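Local coordinates for NIF3-related protein (Bacillus cereus, PDB 2GX8) that is of uncertain function but binds two zinc ions at a conserved dimetal site of the NIF3 family and carries a probable regulatory domain, at residues 58-63 against 86-91; 73-78 against 110-115. All coordinates share one frame; numbering follows the deposited sequence.

Contact 1 of 2, residues 58-63 against 86-91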
loop_
_atom_site.group_PDB
_atom_site.type_symbol
_atom_site.label_atom_id
_atom_site.label_comp_id
_atom_site.label_asym_id
_atom_site.label_seq_id
_atom_site.Cartn_x
_atom_site.Cartn_y
_atom_site.Cartn_z
ATOM N N GLY C 58 19.956 15.389 -22.387
ATOM C CA GLY C 58 21.054 16.274 -22.767
ATOM C C GLY C 58 21.680 17.031 -21.630
ATOM O O GLY C 58 21.651 16.568 -20.485
ATOM N N ALA C 59 22.262 18.189 -21.975
ATOM C CA ALA C 59 22.974 19.110 -21.070
ATOM C C ALA C 59 22.694 20.557 -21.485
ATOM O O ALA C 59 22.411 20.826 -22.648
ATOM C CB ALA C 59 24.441 18.867 -21.145
ATOM N N LEU C 60 22.775 21.492 -20.544
ATOM C CA LEU C 60 22.511 22.899 -20.872
ATOM C C LEU C 60 23.766 23.767 -20.826
ATOM O O LEU C 60 23.717 24.948 -21.174
ATOM C CB LEU C 60 21.452 23.480 -19.934
ATOM C CG LEU C 60 20.092 22.803 -19.944
ATOM C CD1 LEU C 60 19.351 23.162 -18.686
ATOM C CD2 LEU C 60 19.293 23.148 -21.211
ATOM N N ASN C 61 24.888 23.196 -20.398
ATOM C CA ASN C 61 26.139 23.965 -20.295
ATOM C C ASN C 61 26.900 24.063 -21.618
ATOM O O ASN C 61 28.094 23.629 -21.703
ATOM C CB ASN C 61 27.026 23.407 -19.174
ATOM C CG ASN C 61 27.208 21.891 -19.253
ATOM O OD1 ASN C 61 26.730 21.228 -20.177
ATOM N ND2 ASN C 61 27.911 21.337 -18.273
ATOM N N LYS C 62 26.202 24.681 -22.637
ATOM C CA LYS C 62 26.757 24.735 -23.984
ATOM C C LYS C 62 26.139 25.951 -24.688
ATOM O O LYS C 62 25.039 26.331 -24.345
ATOM C CB LYS C 62 26.400 23.418 -24.709
ATOM C CG LYS C 62 24.867 23.177 -24.900
ATOM C CD LYS C 62 24.507 21.717 -25.227
ATOM C CE LYS C 62 23.099 21.571 -25.895
ATOM N NZ LYS C 62 22.005 22.394 -25.275
ATOM N N PRO C 63 26.851 26.599 -25.636
ATOM C CA PRO C 63 26.287 27.765 -26.360
ATOM C C PRO C 63 24.991 27.455 -27.119
ATOM O O PRO C 63 24.948 26.486 -27.879
ATOM C CB PRO C 63 27.400 28.134 -27.352
ATOM C CG PRO C 63 28.636 27.645 -26.696
ATOM C CD PRO C 63 28.248 26.343 -26.038
ATOM N N ALA C 86 18.673 24.487 -33.670
ATOM C CA ALA C 86 18.229 24.579 -32.292
ATOM C C ALA C 86 18.777 23.411 -31.497
ATOM O O ALA C 86 18.526 22.242 -31.816
ATOM C CB ALA C 86 16.700 24.600 -32.223
ATOM N N ASN C 87 19.514 23.700 -30.442
ATOM C CA ASN C 87 20.018 22.593 -29.644
ATOM C C ASN C 87 19.332 22.479 -28.289
ATOM O O ASN C 87 19.883 21.872 -27.362
ATOM C CB ASN C 87 21.555 22.642 -29.525
ATOM C CG ASN C 87 22.055 23.924 -28.914
ATOM O OD1 ASN C 87 21.316 24.892 -28.791
ATOM N ND2 ASN C 87 23.329 23.941 -28.529
ATOM N N VAL C 88 18.148 23.093 -28.185
ATOM C CA VAL C 88 17.301 23.031 -26.994
ATOM C C VAL C 88 15.861 23.154 -27.425
ATOM O O VAL C 88 15.483 24.140 -28.091
ATOM C CB VAL C 88 17.512 24.174 -25.964
ATOM C CG1 VAL C 88 16.490 24.043 -24.828
ATOM C CG2 VAL C 88 18.947 24.196 -25.371
ATOM N N ILE C 89 15.057 22.166 -27.032
ATOM C CA ILE C 89 13.632 22.211 -27.282
ATOM C C ILE C 89 12.873 22.343 -25.945
ATOM O O ILE C 89 13.072 21.531 -25.013
ATOM C CB ILE C 89 13.126 20.937 -28.013
ATOM C CG1 ILE C 89 13.870 20.737 -29.349
ATOM C CG2 ILE C 89 11.667 21.030 -28.213
ATOM C CD1 ILE C 89 13.485 19.437 -30.141
ATOM N N ILE C 90 12.044 23.376 -25.828
ATOM C CA ILE C 90 11.223 23.519 -24.644
ATOM C C ILE C 90 9.870 22.994 -25.027
ATOM O O ILE C 90 9.173 23.574 -25.865
ATOM C CB ILE C 90 11.114 24.960 -24.158
ATOM C CG1 ILE C 90 12.447 25.422 -23.632
ATOM C CG2 ILE C 90 10.102 25.071 -23.003
ATOM C CD1 ILE C 90 12.438 26.853 -23.231
ATOM N N ALA C 91 9.494 21.882 -24.406
ATOM C CA ALA C 91 8.239 21.210 -24.714
ATOM C C ALA C 91 7.299 21.205 -23.546
ATOM O O ALA C 91 7.746 21.092 -22.405
ATOM C CB ALA C 91 8.523 19.785 -25.111
#
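K62 and N87 reach toward each other, and both start with CG lodged between the backbone N and the carbonyl carbon (chi1 63° and 58°). The K62 chain runs out extended and bends only at its last torsion, chi4 -44°. That bend brings NZ to the backbone of N87. K62 NZ gives a hydrogen bond to N87 O at 3.0 Å, approaching from above the carbonyl plane. The same NZ bonds to A59 O in its own loop at 3.1 Å, nearly in line with that C=O. N87 ND2 donates to P63 O at 3.1 Å in a nearly straight bond, with the acceptor close to the amide plane. The lysine chain passes beside this amide, K62 CE lying 3.6 Å from N87 ND2. V88 CG2 lies 3.6 Å from K62 NZ and makes an apolar contact with L60 CD2 at 4.3 Å. Residues 58-63 lie in the connection between strands 54-56 and 66-70, and pack here against N87 and V88. L60 also packs on I35 of helix 31-38. Two carbonyl oxygens grip one ammonium, and the hydrogen bond from N87 ND2 is likely to limit rotation of its amide, so polar side chains tie this loop to the sheet through main-chain acceptors.

Contact 2 of 2, residues 73-78 against 110-115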
loop_
_atom_site.group_PDB
_atom_site.type_symbol
_atom_site.label_atom_id
_atom_site.label_comp_id
_atom_site.label_asym_id
_atom_site.label_seq_id
_atom_site.Cartn_x
_atom_site.Cartn_y
_atom_site.Cartn_z
ATOM N N VAL C 73 7.049 16.465 -28.469
ATOM C CA VAL C 73 8.315 16.239 -29.135
ATOM C C VAL C 73 8.219 14.975 -29.958
ATOM O O VAL C 73 8.529 13.896 -29.486
ATOM C CB VAL C 73 9.510 16.127 -28.175
ATOM C CG1 VAL C 73 10.792 15.946 -28.966
ATOM C CG2 VAL C 73 9.601 17.347 -27.274
ATOM N N THR C 74 7.748 15.104 -31.187
ATOM C CA THR C 74 7.642 13.963 -32.106
ATOM C C THR C 74 8.933 13.976 -32.903
ATOM O O THR C 74 9.725 14.906 -32.764
ATOM C CB THR C 74 6.494 14.173 -33.080
ATOM O OG1 THR C 74 6.755 15.358 -33.844
ATOM C CG2 THR C 74 5.200 14.382 -32.320
ATOM N N GLU C 75 9.166 12.972 -33.743
ATOM C CA GLU C 75 10.400 12.959 -34.516
ATOM C C GLU C 75 10.474 14.121 -35.532
ATOM O O GLU C 75 11.545 14.712 -35.710
ATOM C CB GLU C 75 10.661 11.608 -35.177
ATOM C CG GLU C 75 12.133 11.453 -35.533
ATOM C CD GLU C 75 12.501 10.069 -35.978
ATOM O OE1 GLU C 75 11.600 9.208 -36.025
ATOM O OE2 GLU C 75 13.695 9.836 -36.275
ATOM N N GLU C 76 9.329 14.470 -36.136
ATOM C CA GLU C 76 9.261 15.548 -37.121
ATOM C C GLU C 76 9.606 16.874 -36.470
ATOM O O GLU C 76 10.144 17.759 -37.132
ATOM C CB GLU C 76 7.897 15.629 -37.820
ATOM C CG GLU C 76 7.553 14.500 -38.801
ATOM C CD GLU C 76 7.178 13.162 -38.133
ATOM O OE1 GLU C 76 6.844 13.141 -36.924
ATOM O OE2 GLU C 76 7.205 12.117 -38.834
ATOM N N VAL C 77 9.282 17.018 -35.185
ATOM C CA VAL C 77 9.623 18.237 -34.420
ATOM C C VAL C 77 11.151 18.315 -34.208
ATOM O O VAL C 77 11.744 19.402 -34.291
ATOM C CB VAL C 77 8.860 18.334 -33.061
ATOM C CG1 VAL C 77 9.473 19.406 -32.155
ATOM C CG2 VAL C 77 7.388 18.599 -33.277
ATOM N N VAL C 78 11.776 17.156 -33.956
ATOM C CA VAL C 78 13.226 17.067 -33.790
ATOM C C VAL C 78 13.919 17.383 -35.133
ATOM O O VAL C 78 14.930 18.093 -35.149
ATOM C CB VAL C 78 13.692 15.697 -33.177
ATOM C CG1 VAL C 78 15.185 15.717 -32.905
ATOM C CG2 VAL C 78 12.992 15.412 -31.858
ATOM N N GLY C 110 11.996 5.207 -29.331
ATOM C CA GLY C 110 13.431 5.130 -29.043
ATOM C C GLY C 110 14.229 5.902 -30.078
ATOM O O GLY C 110 15.291 6.428 -29.769
ATOM N N LYS C 111 13.712 5.969 -31.304
ATOM C CA LYS C 111 14.327 6.713 -32.392
ATOM C C LYS C 111 14.306 8.227 -32.149
ATOM O O LYS C 111 15.144 8.949 -32.675
ATOM C CB LYS C 111 13.591 6.429 -33.705
ATOM C CG LYS C 111 13.890 5.112 -34.366
ATOM C CD LYS C 111 13.061 5.005 -35.622
ATOM C CE LYS C 111 13.593 3.920 -36.518
ATOM N NZ LYS C 111 13.834 2.694 -35.746
ATOM N N ILE C 112 13.345 8.708 -31.375
ATOM C CA ILE C 112 13.260 10.143 -31.061
ATOM C C ILE C 112 14.357 10.483 -30.082
ATOM O O ILE C 112 15.095 11.447 -30.273
ATOM C CB ILE C 112 11.898 10.535 -30.429
ATOM C CG1 ILE C 112 10.755 10.281 -31.413
ATOM C CG2 ILE C 112 11.910 12.026 -30.055
ATOM C CD1 ILE C 112 9.370 10.438 -30.813
ATOM N N ILE C 113 14.469 9.672 -29.035
ATOM C CA ILE C 113 15.522 9.844 -28.018
ATOM C C ILE C 113 16.904 9.735 -28.678
ATOM O O ILE C 113 17.814 10.524 -28.394
ATOM C CB ILE C 113 15.348 8.780 -26.918
ATOM C CG1 ILE C 113 14.012 9.013 -26.197
ATOM C CG2 ILE C 113 16.460 8.840 -25.894
ATOM C CD1 ILE C 113 13.682 7.911 -25.253
ATOM N N GLU C 114 17.043 8.760 -29.574
ATOM C CA GLU C 114 18.304 8.536 -30.325
ATOM C C GLU C 114 18.648 9.738 -31.199
ATOM O O GLU C 114 19.796 10.191 -31.235
ATOM C CB GLU C 114 18.161 7.291 -31.203
ATOM C CG GLU C 114 19.349 7.014 -32.115
ATOM C CD GLU C 114 19.144 5.798 -33.014
ATOM O OE1 GLU C 114 18.060 5.703 -33.622
ATOM O OE2 GLU C 114 20.069 4.955 -33.123
ATOM N N LYS C 115 17.654 10.253 -31.912
ATOM C CA LYS C 115 17.862 11.410 -32.767
ATOM C C LYS C 115 18.299 12.628 -31.931
ATOM O O LYS C 115 19.213 13.356 -32.335
ATOM C CB LYS C 115 16.622 11.682 -33.612
ATOM C CG LYS C 115 16.740 12.869 -34.548
ATOM C CD LYS C 115 15.677 12.852 -35.673
ATOM C CE LYS C 115 16.101 11.883 -36.785
ATOM N NZ LYS C 115 15.119 11.776 -37.894
#
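The charged pair of this contact is E75 with K115, whose side chains are nearly perpendicular. K115 NZ donates to E75 OE2 at 2.9 Å in a salt bridge. It arrives from above the carboxylate plane, 37° out of it. E75 extends fully from a CG anti to the backbone N (chi1 -159°), while K115 bends at chi3 (-79°) to turn its end toward the acid. D79, one turn further along helix 75-84, takes a second salt bridge from K115 NZ, so two carboxylates share the ammonium. Helix 75-84 joins strands 66-70 and 88-91, and helix 108-118 lies between 88-91 and 122-125. Each is the helix of a beta-alpha-beta crossover between parallel strands. Helix 75-84 opens with T74 as N-cap, its OG1 accepting a weak bond from V77 N. The remaining contacts are van der Waals. I112 CD1 reaches the backbone at the helix start, 3.8 Å from V73 O and 3.9 Å from E75 N. The apolar pairs are I112 CG2 with V73 CG1 at 4.2 Å and with V78 CG2 at 4.0 Å. V78 CG1 lies 3.6 Å from K115 CG, the two side chains running alongside and pointing opposite ways. I112 also packs on M347 of a third subunit.

Both contacts are partly buried and belong to the same alpha/beta region. Contact 1 joins a loop to strand 88-91. Contact 2 joins two helices, one on each side of that strand in the chain. Their centres lie about 14 Å apart, and they touch where A91 CB packs on V73 CG2 at 3.4 Å. In each a lysine NZ has two oxygen partners, but these are neutral main-chain carbonyls in contact 1 and carboxylates in contact 2. Apolar packing is slight in contact 1 and broader in contact 2, which buries 360 Å² against 192 Å². Both also reach a second subunit, where G58 continues the sheet and I113 packs on I103 of that chain.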